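Local coordinates for cytosolic ACYL coenzyme A thioester hydrolase (Mus musculus, PDB 2V1O) that hydrolyses fatty acyl-CoAs, palmitoyl-CoA preferentially, to free fatty acids and coenzyme A, and is represented here by its N-terminal hotdog domain, at the interface of chains A and B and the interface of chains A and C. Numbering follows the deposited sequence. Chains: chain A/B/C, Cytosolic ACYL coenzyme A thioester hydrolase.

Contact 1: the interface of chains A and B. Residues chain A 20, 23-24, 27, 50, 53; chain B 20, 23-24, 27, 50, 53.
A:Glu27 and B:Gly20 meet where the central helices (19-38) of two hotdog domains pack against each other across a two-fold axis. The carboxylate oxygen OE1 of A:Glu27 accepts the backbone N-H of B:Gly20 at 2.8 Å from N to OE1. The amide comes from above the carboxylate plane, 36° out of it. The twin bond, from A:Gly20 N to B:Glu27 OE1, is 2.9 Å long. B:Gly20 lies in the first turn of its helix, so the bond fixes the A:Glu27 carboxylate at the N-terminal end of the partner helix. From its place on the hotdog helix Glu27 may belong to the active site, which would put this acid between two subunits; the patch centre is about 15 Å from the active-site A:Asn12. The acidic chain also packs through its root: CB of A:Glu27 rests 3.6 Å from CA of B:Gly20, where no side chain intervenes. With CG anti to the backbone N (chi1 -158°) and a bend at chi2, the chain folds OE1 back onto the glycine amide. Between the two bonds, A:Leu23 and B:Leu23 face each other near the axis, their CB atoms 4.0 Å apart. Each leucine then sends its tip away to the partner's strand 46-53: CD1 of A:Leu23 meets CG2 of B:Val53 at 4.0 Å, tip to tip. On the other flank the aliphatic stems of A:Lys24 and B:Lys24 cross obliquely, CD to CD at 3.9 Å.

Contact 2: the interface of chains A and B. Residues chain A 53-58; chain B 51-55.
Antiparallel bridging between strand 56-57 of chain A and strand 46-53 of chain B joins the beta-sheets of two hotdog domains. A:Thr56 pairs with B:Val53 in both directions: its N donates to B:Val53 O, and B:Val53 N returns a bond to A:Thr56 O, each 2.9 Å between N and O. A further bond runs from A:Phe58 N to B:Ala51 O at 2.8 Å. Above this ladder A:Thr56 and B:Val53 lie side by side, pointing the same way, CG2 of the threonine 3.9 Å from CB of the valine. A:Phe58 reaches the same valine by its ring carbon CE2, 4.1 Å from CG2 of B:Val53.

A polar cluster projects from the strands. B:Arg52 has CG anti to the backbone N (chi1 -179°), the chain then extended to NE and running alongside A:Asp57; NE forms a salt bridge with B:Glu54 OE2 at 3.0 Å and a longer one with A:Asp57 OD1 at 3.9 Å. A:Arg55, bent at chi2 (-134°) and chi3, brings its NE over one face of the B:Arg52 guanidinium, near the rim, the two guanidinium planes 69° apart. Its own NH2 bonds A:Asp57 OD2, so this carboxylate lies between both arginines and probably eases their mutual repulsion. At the far end one water bridges A:Glu54 OE1 and B:Arg55 NH2, 2.7 Å from the latter. The paired strands continue the sheet from one subunit into the next and probably help hold the two domains together in this assembly.

Contact 3: the interface of chains A and C. Residues chain A 32, 35-36, 39, 46; chain C 5, 67, 93-94.
C:Ile93, in a loop of chain C, packs against helix 19-38 of chain A in the A-C interface of this six-copy hotdog assembly, which may reflect the homohexamer of the whole protein. Its CB lies 3.9 Å from CB of A:Arg36. From there the side chain forks. CG2, anti to the carbonyl carbon, turns along the arginine toward its NE, whereas CG1 sits between the backbone N and the carbonyl carbon (chi1 60°) and heads for A:Thr35. The extended tip (chi2 174°) brings CD1 to 3.5 Å from CG2 of A:Thr35, the two side chains crossing at about a right angle. One helical turn back, A:Ile32 slides past C:Ile5 in the opposite direction, with a tight CG1 to CG1 approach of 3.3 Å, and meets C:Val67 tip to tip.

Next to C:Ile93, C:Leu94 runs alongside A:Asn39. The amide of A:Asn39 is fixed by its own chain: ND2 donates to A:Thr35 O and A:Cys46 O, and OD1 receives A:Cys46 N on a lone pair. CD2 of the leucine packs 3.4 Å from that ND2. In this patch polar contact between the chains runs through water: one molecule links A:Arg36 O with C:Ile93 O, and a second lies 2.6 Å from A:Asn39 O and 2.8 Å from C:Leu94 O.

Contact 4: the interface of chains A and C. Residues chain A 3, 5, 67, 69, 91, 93; chain C 32, 35-36.
Helix 19-38 of chain C lies against strands 2-5, 67-77 and 82-91 of chain A and the loop carrying A:Ile93. At the end of strand 82-91, A:Glu91 reaches out with an extended chain to C:Arg36, which grips it side-on with two nitrogens. NH2 donates to OE1 of the glutamate at 2.9 Å, using the syn lone pair, while NE meets OE2 at 2.7 Å, also from the syn side but 20° out of the carboxylate plane. Both bonds are nearly straight, 169° at the hydrogen, and the two flat groups are almost coplanar, which should fix the rotation of each. The bend at chi3 of C:Arg36 (-68°) turns the guanidinium edge toward the acid. The imidazole of A:His69 lies nearby, with OE1 of A:Glu91 at its edge and CB of A:Met3 over one face.

One turn earlier on the helix, CG2 of C:Ile32 touches SD of A:Met3 at 4.1 Å as well as A:Val67. A:Ile5 is more loosely placed, its N 4.4 Å from CD1 of C:Ile32. A:Ile93 packs on C:Thr35 and the stem of C:Arg36, and a water joins A:Ile93 O to C:Arg36 O. The site thus sits where strand ends and the following loop of one hotdog domain receive the second half of its neighbour's helix.

Contact 1: the interface of chains A and B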
loop_
_atom_site.group_PDB
_atom_site.type_symbol
_atom_site.label_atom_id
_atom_site.label_comp_id
_atom_site.label_asym_id
_atom_site.label_seq_id
_atom_site.Cartn_x
_atom_site.Cartn_y
_atom_site.Cartn_z
ATOM N N GLY A 20 7.977 -13.687 -1.997
ATOM C CA GLY A 20 7.740 -12.555 -2.897
ATOM C C GLY A 20 8.121 -11.214 -2.280
ATOM O O GLY A 20 8.622 -10.331 -2.976
ATOM N N LEU A 23 11.906 -11.056 -2.417
ATOM C CA LEU A 23 12.295 -10.869 -3.823
ATOM C C LEU A 23 12.147 -9.410 -4.241
ATOM O O LEU A 23 13.031 -8.845 -4.905
ATOM C CB LEU A 23 11.481 -11.785 -4.741
ATOM C CG LEU A 23 11.844 -13.276 -4.709
ATOM C CD1 LEU A 23 10.835 -14.086 -5.503
ATOM C CD2 LEU A 23 13.268 -13.532 -5.222
ATOM N N LYS A 24 11.031 -8.803 -3.847
ATOM C CA LYS A 24 10.800 -7.392 -4.112
ATOM C C LYS A 24 11.908 -6.499 -3.501
ATOM O O LYS A 24 12.431 -5.604 -4.181
ATOM C CB LYS A 24 9.413 -6.973 -3.625
ATOM C CG LYS A 24 9.080 -5.528 -3.941
ATOM C CD LYS A 24 7.568 -5.306 -3.923
ATOM C CE LYS A 24 7.189 -3.997 -3.253
ATOM N NZ LYS A 24 7.635 -2.781 -3.993
ATOM N N GLU A 27 15.238 -6.787 -5.382
ATOM C CA GLU A 27 15.264 -6.081 -6.672
ATOM C C GLU A 27 15.350 -4.567 -6.470
ATOM O O GLU A 27 16.033 -3.886 -7.230
ATOM C CB GLU A 27 14.071 -6.469 -7.542
ATOM C CG GLU A 27 14.283 -6.229 -9.036
ATOM C CD GLU A 27 13.984 -4.798 -9.461
ATOM O OE1 GLU A 27 12.867 -4.311 -9.189
ATOM O OE2 GLU A 27 14.865 -4.153 -10.077
ATOM N N LEU A 50 15.815 -4.684 -14.792
ATOM C CA LEU A 50 16.172 -6.066 -14.444
ATOM C C LEU A 50 16.079 -6.974 -15.661
ATOM O O LEU A 50 15.006 -7.131 -16.246
ATOM C CB LEU A 50 15.296 -6.617 -13.305
ATOM C CG LEU A 50 15.632 -8.049 -12.856
ATOM C CD1 LEU A 50 17.001 -8.106 -12.186
ATOM C CD2 LEU A 50 14.572 -8.593 -11.929
ATOM N N VAL A 53 17.441 -12.856 -13.084
ATOM C CA VAL A 53 17.667 -13.297 -11.709
ATOM C C VAL A 53 18.303 -14.681 -11.769
ATOM O O VAL A 53 17.759 -15.600 -12.392
ATOM C CB VAL A 53 16.349 -13.370 -10.913
ATOM C CG1 VAL A 53 16.614 -13.843 -9.478
ATOM C CG2 VAL A 53 15.649 -12.014 -10.928
ATOM N N GLY B 20 11.019 -6.364 -9.499
ATOM C CA GLY B 20 10.563 -6.746 -8.143
ATOM C C GLY B 20 9.054 -6.945 -8.006
ATOM O O GLY B 20 8.588 -7.846 -7.289
ATOM N N LEU B 23 8.238 -10.185 -9.805
ATOM C CA LEU B 23 8.714 -11.272 -8.935
ATOM C C LEU B 23 7.746 -11.563 -7.779
ATOM O O LEU B 23 7.455 -12.722 -7.471
ATOM C CB LEU B 23 10.123 -10.977 -8.407
ATOM C CG LEU B 23 11.284 -11.052 -9.414
ATOM C CD1 LEU B 23 12.560 -10.518 -8.757
ATOM C CD2 LEU B 23 11.493 -12.477 -9.958
ATOM N N LYS B 24 7.256 -10.512 -7.140
ATOM C CA LYS B 24 6.268 -10.670 -6.072
ATOM C C LYS B 24 4.982 -11.356 -6.594
ATOM O O LYS B 24 4.473 -12.281 -5.958
ATOM C CB LYS B 24 5.964 -9.319 -5.427
ATOM C CG LYS B 24 4.981 -9.386 -4.276
ATOM C CD LYS B 24 4.754 -8.001 -3.688
ATOM C CE LYS B 24 3.699 -8.030 -2.593
ATOM N NZ LYS B 24 4.121 -8.873 -1.439
ATOM N N GLU B 27 5.548 -15.103 -7.225
ATOM C CA GLU B 27 5.569 -15.876 -5.987
ATOM C C GLU B 27 4.169 -16.023 -5.371
ATOM O O GLU B 27 3.847 -17.075 -4.818
ATOM C CB GLU B 27 6.564 -15.279 -4.987
ATOM C CG GLU B 27 7.054 -16.277 -3.927
ATOM C CD GLU B 27 6.083 -16.430 -2.752
ATOM O OE1 GLU B 27 5.636 -15.407 -2.189
ATOM O OE2 GLU B 27 5.760 -17.580 -2.390
ATOM N N LEU B 50 8.400 -20.811 -0.037
ATOM C CA LEU B 50 9.305 -20.744 -1.179
ATOM C C LEU B 50 10.711 -21.208 -0.791
ATOM O O LEU B 50 11.331 -20.642 0.115
ATOM C CB LEU B 50 9.368 -19.327 -1.767
ATOM C CG LEU B 50 10.266 -19.200 -3.010
ATOM C CD1 LEU B 50 9.699 -19.991 -4.201
ATOM C CD2 LEU B 50 10.483 -17.735 -3.382
ATOM N N VAL B 53 14.079 -20.175 -6.317
ATOM C CA VAL B 53 13.691 -19.541 -7.569
ATOM C C VAL B 53 14.762 -19.950 -8.571
ATOM O O VAL B 53 15.945 -19.717 -8.342
ATOM C CB VAL B 53 13.628 -17.991 -7.454
ATOM C CG1 VAL B 53 13.294 -17.353 -8.810
ATOM C CG2 VAL B 53 12.600 -17.564 -6.389
#

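Contact 2: the interface of chains A and B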
loop_
_atom_site.group_PDB
_atom_site.type_symbol
_atom_site.label_atom_id
_atom_site.label_comp_id
_atom_site.label_asym_id
_atom_site.label_seq_id
_atom_site.Cartn_x
_atom_site.Cartn_y
_atom_site.Cartn_z
ATOM N N VAL A 53 17.441 -12.856 -13.084
ATOM C CA VAL A 53 17.667 -13.297 -11.709
ATOM C C VAL A 53 18.303 -14.681 -11.769
ATOM O O VAL A 53 17.759 -15.600 -12.392
ATOM C CB VAL A 53 16.349 -13.370 -10.913
ATOM C CG1 VAL A 53 16.614 -13.843 -9.478
ATOM C CG2 VAL A 53 15.649 -12.014 -10.928
ATOM N N GLU A 54 19.475 -14.822 -11.157
ATOM C CA GLU A 54 20.121 -16.132 -11.085
ATOM C C GLU A 54 19.365 -17.014 -10.093
ATOM O O GLU A 54 18.596 -16.517 -9.274
ATOM C CB GLU A 54 21.590 -15.999 -10.674
ATOM C CG GLU A 54 22.464 -15.235 -11.673
ATOM C CD GLU A 54 22.608 -15.928 -13.027
ATOM O OE1 GLU A 54 22.475 -17.172 -13.099
ATOM O OE2 GLU A 54 22.880 -15.227 -14.021
ATOM N N ARG A 55 19.578 -18.321 -10.179
ATOM C CA ARG A 55 19.012 -19.258 -9.219
ATOM C C ARG A 55 19.336 -18.811 -7.785
ATOM O O ARG A 55 20.471 -18.420 -7.482
ATOM C CB ARG A 55 19.560 -20.664 -9.480
ATOM C CG ARG A 55 19.041 -21.745 -8.541
ATOM C CD ARG A 55 20.193 -22.616 -8.047
ATOM N NE ARG A 55 20.625 -22.225 -6.703
ATOM C CZ ARG A 55 21.845 -21.790 -6.389
ATOM N NH1 ARG A 55 22.787 -21.694 -7.320
ATOM N NH2 ARG A 55 22.120 -21.459 -5.133
ATOM N N THR A 56 18.334 -18.862 -6.913
ATOM C CA THR A 56 18.506 -18.442 -5.515
ATOM C C THR A 56 17.698 -19.306 -4.548
ATOM O O THR A 56 16.552 -19.670 -4.830
ATOM C CB THR A 56 18.201 -16.924 -5.307
ATOM O OG1 THR A 56 18.488 -16.564 -3.955
ATOM C CG2 THR A 56 16.750 -16.576 -5.626
ATOM N N ASP A 57 18.323 -19.642 -3.420
ATOM C CA ASP A 57 17.716 -20.498 -2.406
ATOM C C ASP A 57 17.348 -19.719 -1.153
ATOM O O ASP A 57 18.128 -18.889 -0.680
ATOM C CB ASP A 57 18.662 -21.642 -2.023
ATOM C CG ASP A 57 18.910 -22.609 -3.164
ATOM O OD1 ASP A 57 17.961 -22.924 -3.912
ATOM O OD2 ASP A 57 20.065 -23.047 -3.316
ATOM N N PHE A 58 16.162 -19.996 -0.617
ATOM C CA PHE A 58 15.747 -19.401 0.641
ATOM C C PHE A 58 16.032 -20.372 1.780
ATOM O O PHE A 58 15.418 -21.444 1.880
ATOM C CB PHE A 58 14.294 -18.935 0.572
ATOM C CG PHE A 58 14.101 -17.769 -0.350
ATOM C CD1 PHE A 58 14.117 -16.470 0.144
ATOM C CD2 PHE A 58 13.959 -17.965 -1.722
ATOM C CE1 PHE A 58 13.964 -15.379 -0.716
ATOM C CE2 PHE A 58 13.807 -16.889 -2.582
ATOM C CZ PHE A 58 13.807 -15.596 -2.082
ATOM N N ALA B 51 11.207 -22.227 -1.485
ATOM C CA ALA B 51 12.550 -22.752 -1.221
ATOM C C ALA B 51 13.577 -22.271 -2.247
ATOM O O ALA B 51 14.743 -22.036 -1.909
ATOM C CB ALA B 51 12.526 -24.272 -1.178
ATOM N N ARG B 52 13.142 -22.147 -3.500
ATOM C CA ARG B 52 14.054 -21.882 -4.608
ATOM C C ARG B 52 13.370 -21.150 -5.759
ATOM O O ARG B 52 12.234 -21.454 -6.114
ATOM C CB ARG B 52 14.656 -23.208 -5.104
ATOM C CG ARG B 52 15.654 -23.105 -6.238
ATOM C CD ARG B 52 16.262 -24.475 -6.457
ATOM N NE ARG B 52 17.316 -24.497 -7.456
ATOM C CZ ARG B 52 18.335 -25.355 -7.448
ATOM N NH1 ARG B 52 18.448 -26.256 -6.478
ATOM N NH2 ARG B 52 19.248 -25.314 -8.407
ATOM N N VAL B 53 14.079 -20.175 -6.317
ATOM C CA VAL B 53 13.691 -19.541 -7.569
ATOM C C VAL B 53 14.762 -19.950 -8.571
ATOM O O VAL B 53 15.945 -19.717 -8.342
ATOM C CB VAL B 53 13.628 -17.991 -7.454
ATOM C CG1 VAL B 53 13.294 -17.353 -8.810
ATOM C CG2 VAL B 53 12.600 -17.564 -6.389
ATOM N N GLU B 54 14.349 -20.585 -9.661
ATOM C CA GLU B 54 15.283 -20.933 -10.725
ATOM C C GLU B 54 15.663 -19.672 -11.498
ATOM O O GLU B 54 14.972 -18.655 -11.406
ATOM C CB GLU B 54 14.681 -21.979 -11.674
ATOM C CG GLU B 54 14.303 -23.301 -11.002
ATOM C CD GLU B 54 15.500 -24.121 -10.536
ATOM O OE1 GLU B 54 16.624 -23.933 -11.056
ATOM O OE2 GLU B 54 15.300 -24.977 -9.651
ATOM N N ARG B 55 16.766 -19.737 -12.240
ATOM C CA ARG B 55 17.143 -18.653 -13.160
ATOM C C ARG B 55 15.961 -18.224 -14.023
ATOM O O ARG B 55 15.228 -19.069 -14.557
ATOM C CB ARG B 55 18.281 -19.082 -14.097
ATOM C CG ARG B 55 19.618 -19.257 -13.431
ATOM C CD ARG B 55 20.699 -19.638 -14.437
ATOM N NE ARG B 55 21.093 -21.045 -14.370
ATOM C CZ ARG B 55 22.259 -21.518 -14.809
ATOM N NH1 ARG B 55 22.533 -22.816 -14.708
ATOM N NH2 ARG B 55 23.161 -20.700 -15.349
HETATM O O HOH W 1 23.925 -18.077 -15.140
#

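Contact 3: the interface of chains A and C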
loop_
_atom_site.group_PDB
_atom_site.type_symbol
_atom_site.label_atom_id
_atom_site.label_comp_id
_atom_site.label_asym_id
_atom_site.label_seq_id
_atom_site.Cartn_x
_atom_site.Cartn_y
_atom_site.Cartn_z
ATOM N N ILE A 32 18.556 0.343 -7.359
ATOM C CA ILE A 32 19.237 1.563 -6.897
ATOM C C ILE A 32 20.723 1.542 -7.257
ATOM O O ILE A 32 21.249 2.500 -7.845
ATOM C CB ILE A 32 19.074 1.779 -5.377
ATOM C CG1 ILE A 32 17.643 2.220 -5.053
ATOM C CG2 ILE A 32 20.094 2.813 -4.856
ATOM C CD1 ILE A 32 17.250 2.001 -3.583
ATOM N N THR A 35 21.346 1.612 -11.242
ATOM C CA THR A 35 21.007 2.922 -11.822
ATOM C C THR A 35 22.054 3.981 -11.451
ATOM O O THR A 35 22.537 4.702 -12.322
ATOM C CB THR A 35 19.587 3.375 -11.421
ATOM O OG1 THR A 35 18.626 2.473 -11.990
ATOM C CG2 THR A 35 19.306 4.797 -11.908
ATOM N N ARG A 36 22.423 4.060 -10.168
ATOM C CA ARG A 36 23.450 5.008 -9.732
ATOM C C ARG A 36 24.745 4.791 -10.517
ATOM O O ARG A 36 25.334 5.733 -11.068
ATOM C CB ARG A 36 23.726 4.857 -8.232
ATOM C CG ARG A 36 24.704 5.914 -7.704
ATOM C CD ARG A 36 25.305 5.524 -6.370
ATOM N NE ARG A 36 24.336 5.536 -5.279
ATOM C CZ ARG A 36 23.829 4.450 -4.692
ATOM N NH1 ARG A 36 24.182 3.236 -5.097
ATOM N NH2 ARG A 36 22.957 4.583 -3.696
ATOM N N ASN A 39 24.756 5.869 -14.276
ATOM C CA ASN A 39 24.802 7.325 -14.438
ATOM C C ASN A 39 26.046 7.996 -13.828
ATOM O O ASN A 39 26.176 9.231 -13.851
ATOM C CB ASN A 39 23.529 7.944 -13.850
ATOM C CG ASN A 39 22.294 7.582 -14.649
ATOM O OD1 ASN A 39 22.068 8.108 -15.742
ATOM N ND2 ASN A 39 21.492 6.680 -14.110
ATOM N N CYS A 46 19.795 7.443 -17.738
ATOM C CA CYS A 46 19.221 6.120 -17.906
ATOM C C CYS A 46 18.691 5.555 -16.603
ATOM O O CYS A 46 18.971 6.081 -15.509
ATOM C CB CYS A 46 20.274 5.180 -18.491
ATOM S SG CYS A 46 21.711 4.951 -17.432
ATOM N N ILE C 5 13.847 4.292 -2.786
ATOM C CA ILE C 5 13.536 5.185 -3.883
ATOM C C ILE C 5 12.179 5.811 -3.626
ATOM O O ILE C 5 11.242 5.135 -3.188
ATOM C CB ILE C 5 13.493 4.422 -5.239
ATOM C CG1 ILE C 5 14.908 4.044 -5.690
ATOM C CG2 ILE C 5 12.770 5.240 -6.311
ATOM C CD1 ILE C 5 15.504 4.914 -6.806
ATOM N N VAL C 67 16.703 8.919 -3.964
ATOM C CA VAL C 67 16.807 7.922 -2.906
ATOM C C VAL C 67 16.898 8.636 -1.563
ATOM O O VAL C 67 17.770 9.489 -1.367
ATOM C CB VAL C 67 18.037 6.986 -3.103
ATOM C CG1 VAL C 67 18.127 5.966 -1.969
ATOM C CG2 VAL C 67 17.999 6.299 -4.466
ATOM N N ILE C 93 20.306 9.773 -7.943
ATOM C CA ILE C 93 21.154 8.740 -8.546
ATOM C C ILE C 93 21.403 8.940 -10.041
ATOM O O ILE C 93 22.157 8.176 -10.655
ATOM C CB ILE C 93 20.702 7.290 -8.212
ATOM C CG1 ILE C 93 19.268 7.012 -8.696
ATOM C CG2 ILE C 93 20.875 7.014 -6.710
ATOM C CD1 ILE C 93 18.840 5.552 -8.518
ATOM N N LEU C 94 20.779 9.959 -10.633
ATOM C CA LEU C 94 21.138 10.333 -12.001
ATOM C C LEU C 94 22.268 11.358 -12.005
ATOM O O LEU C 94 23.233 11.218 -12.750
ATOM C CB LEU C 94 19.932 10.862 -12.789
ATOM C CG LEU C 94 18.629 10.056 -12.872
ATOM C CD1 LEU C 94 17.728 10.659 -13.953
ATOM C CD2 LEU C 94 18.841 8.582 -13.145
HETATM O O HOH W 2 25.047 8.460 -10.548
HETATM O O HOH W 3 25.972 11.047 -12.011
#

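Contact 4: the interface of chains A and C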
loop_
_atom_site.group_PDB
_atom_site.type_symbol
_atom_site.label_atom_id
_atom_site.label_comp_id
_atom_site.label_asym_id
_atom_site.label_seq_id
_atom_site.Cartn_x
_atom_site.Cartn_y
_atom_site.Cartn_z
ATOM N N MET A 3 17.015 -1.537 5.344
ATOM C CA MET A 3 16.403 -2.376 6.371
ATOM C C MET A 3 14.975 -1.938 6.627
ATOM O O MET A 3 14.650 -0.752 6.555
ATOM C CB MET A 3 17.230 -2.429 7.668
ATOM C CG MET A 3 17.097 -1.233 8.605
ATOM S SD MET A 3 18.004 -1.399 10.167
ATOM C CE MET A 3 19.694 -1.173 9.634
ATOM N N ILE A 5 11.323 -3.418 8.945
ATOM C CA ILE A 5 10.663 -4.382 9.817
ATOM C C ILE A 5 9.552 -5.081 9.033
ATOM O O ILE A 5 8.836 -4.453 8.242
ATOM C CB ILE A 5 10.110 -3.729 11.118
ATOM C CG1 ILE A 5 9.787 -4.799 12.174
ATOM C CG2 ILE A 5 8.900 -2.834 10.831
ATOM C CD1 ILE A 5 9.945 -4.304 13.614
ATOM N N VAL A 67 13.612 -7.737 11.411
ATOM C CA VAL A 67 14.106 -6.701 10.514
ATOM C C VAL A 67 14.867 -7.368 9.378
ATOM O O VAL A 67 15.828 -8.106 9.612
ATOM C CB VAL A 67 15.038 -5.685 11.223
ATOM C CG1 VAL A 67 15.668 -4.728 10.195
ATOM C CG2 VAL A 67 14.286 -4.908 12.317
ATOM N N HIS A 69 17.445 -7.022 6.555
ATOM C CA HIS A 69 18.595 -6.209 6.154
ATOM C C HIS A 69 18.972 -6.611 4.738
ATOM O O HIS A 69 19.251 -7.775 4.497
ATOM C CB HIS A 69 19.795 -6.482 7.067
ATOM C CG HIS A 69 19.695 -5.866 8.428
ATOM N ND1 HIS A 69 18.952 -6.420 9.449
ATOM C CD2 HIS A 69 20.295 -4.771 8.954
ATOM C CE1 HIS A 69 19.073 -5.675 10.533
ATOM N NE2 HIS A 69 19.887 -4.673 10.261
ATOM N N GLU A 91 17.082 -10.034 11.202
ATOM C CA GLU A 91 17.509 -9.696 12.543
ATOM C C GLU A 91 16.297 -9.664 13.445
ATOM O O GLU A 91 15.343 -8.910 13.211
ATOM C CB GLU A 91 18.215 -8.337 12.594
ATOM C CG GLU A 91 18.747 -8.011 13.982
ATOM C CD GLU A 91 19.156 -6.554 14.165
ATOM O OE1 GLU A 91 18.832 -5.701 13.312
ATOM O OE2 GLU A 91 19.788 -6.263 15.191
ATOM N N ILE A 93 15.166 -8.328 16.643
ATOM C CA ILE A 93 15.608 -7.262 17.553
ATOM C C ILE A 93 15.169 -7.447 19.018
ATOM O O ILE A 93 15.551 -6.663 19.893
ATOM C CB ILE A 93 15.255 -5.848 17.017
ATOM C CG1 ILE A 93 13.743 -5.697 16.810
ATOM C CG2 ILE A 93 16.049 -5.559 15.713
ATOM C CD1 ILE A 93 13.332 -4.331 16.256
ATOM N N ILE C 32 13.184 0.886 15.227
ATOM C CA ILE C 32 14.118 -0.248 15.145
ATOM C C ILE C 32 15.271 -0.092 16.146
ATOM O O ILE C 32 15.530 -0.992 16.962
ATOM C CB ILE C 32 14.671 -0.426 13.705
ATOM C CG1 ILE C 32 13.535 -0.818 12.743
ATOM C CG2 ILE C 32 15.788 -1.488 13.662
ATOM C CD1 ILE C 32 13.899 -0.726 11.269
ATOM N N THR C 35 14.051 -0.131 19.919
ATOM C CA THR C 35 13.546 -1.457 20.289
ATOM C C THR C 35 14.715 -2.437 20.469
ATOM O O THR C 35 14.784 -3.129 21.490
ATOM C CB THR C 35 12.494 -2.000 19.282
ATOM O OG1 THR C 35 11.293 -1.213 19.380
ATOM C CG2 THR C 35 12.158 -3.480 19.555
ATOM N N ARG C 36 15.634 -2.475 19.498
ATOM C CA ARG C 36 16.841 -3.290 19.637
ATOM C C ARG C 36 17.573 -2.969 20.946
ATOM O O ARG C 36 17.857 -3.868 21.740
ATOM C CB ARG C 36 17.779 -3.114 18.447
ATOM C CG ARG C 36 18.955 -4.100 18.463
ATOM C CD ARG C 36 20.082 -3.679 17.529
ATOM N NE ARG C 36 19.692 -3.757 16.121
ATOM C CZ ARG C 36 19.413 -2.706 15.351
ATOM N NH1 ARG C 36 19.474 -1.472 15.854
ATOM N NH2 ARG C 36 19.078 -2.894 14.072
HETATM O O HOH W 4 18.144 -6.688 21.234
#

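Contacts 1 and 2 belong to the A-B interface, with centres of their C-alpha atoms about 9 Å apart, and share A:Val53 and B:Val53, which tie the helix packing to the strand pairing. Contacts 3 and 4 lie about 26 Å apart on the A-C interface and are largely exchanged-chain counterparts, with Ile32, Thr35, Arg36, Val67 and Ile93 recurring in swapped roles. Helix 19-38 serves both interfaces; contacts 3 and 4 lie about 20 and 22 Å from contact 1, between C-alpha centres. This would let one helix link two two-fold interfaces, in keeping with, though not proof of, the whole protein's homohexamer.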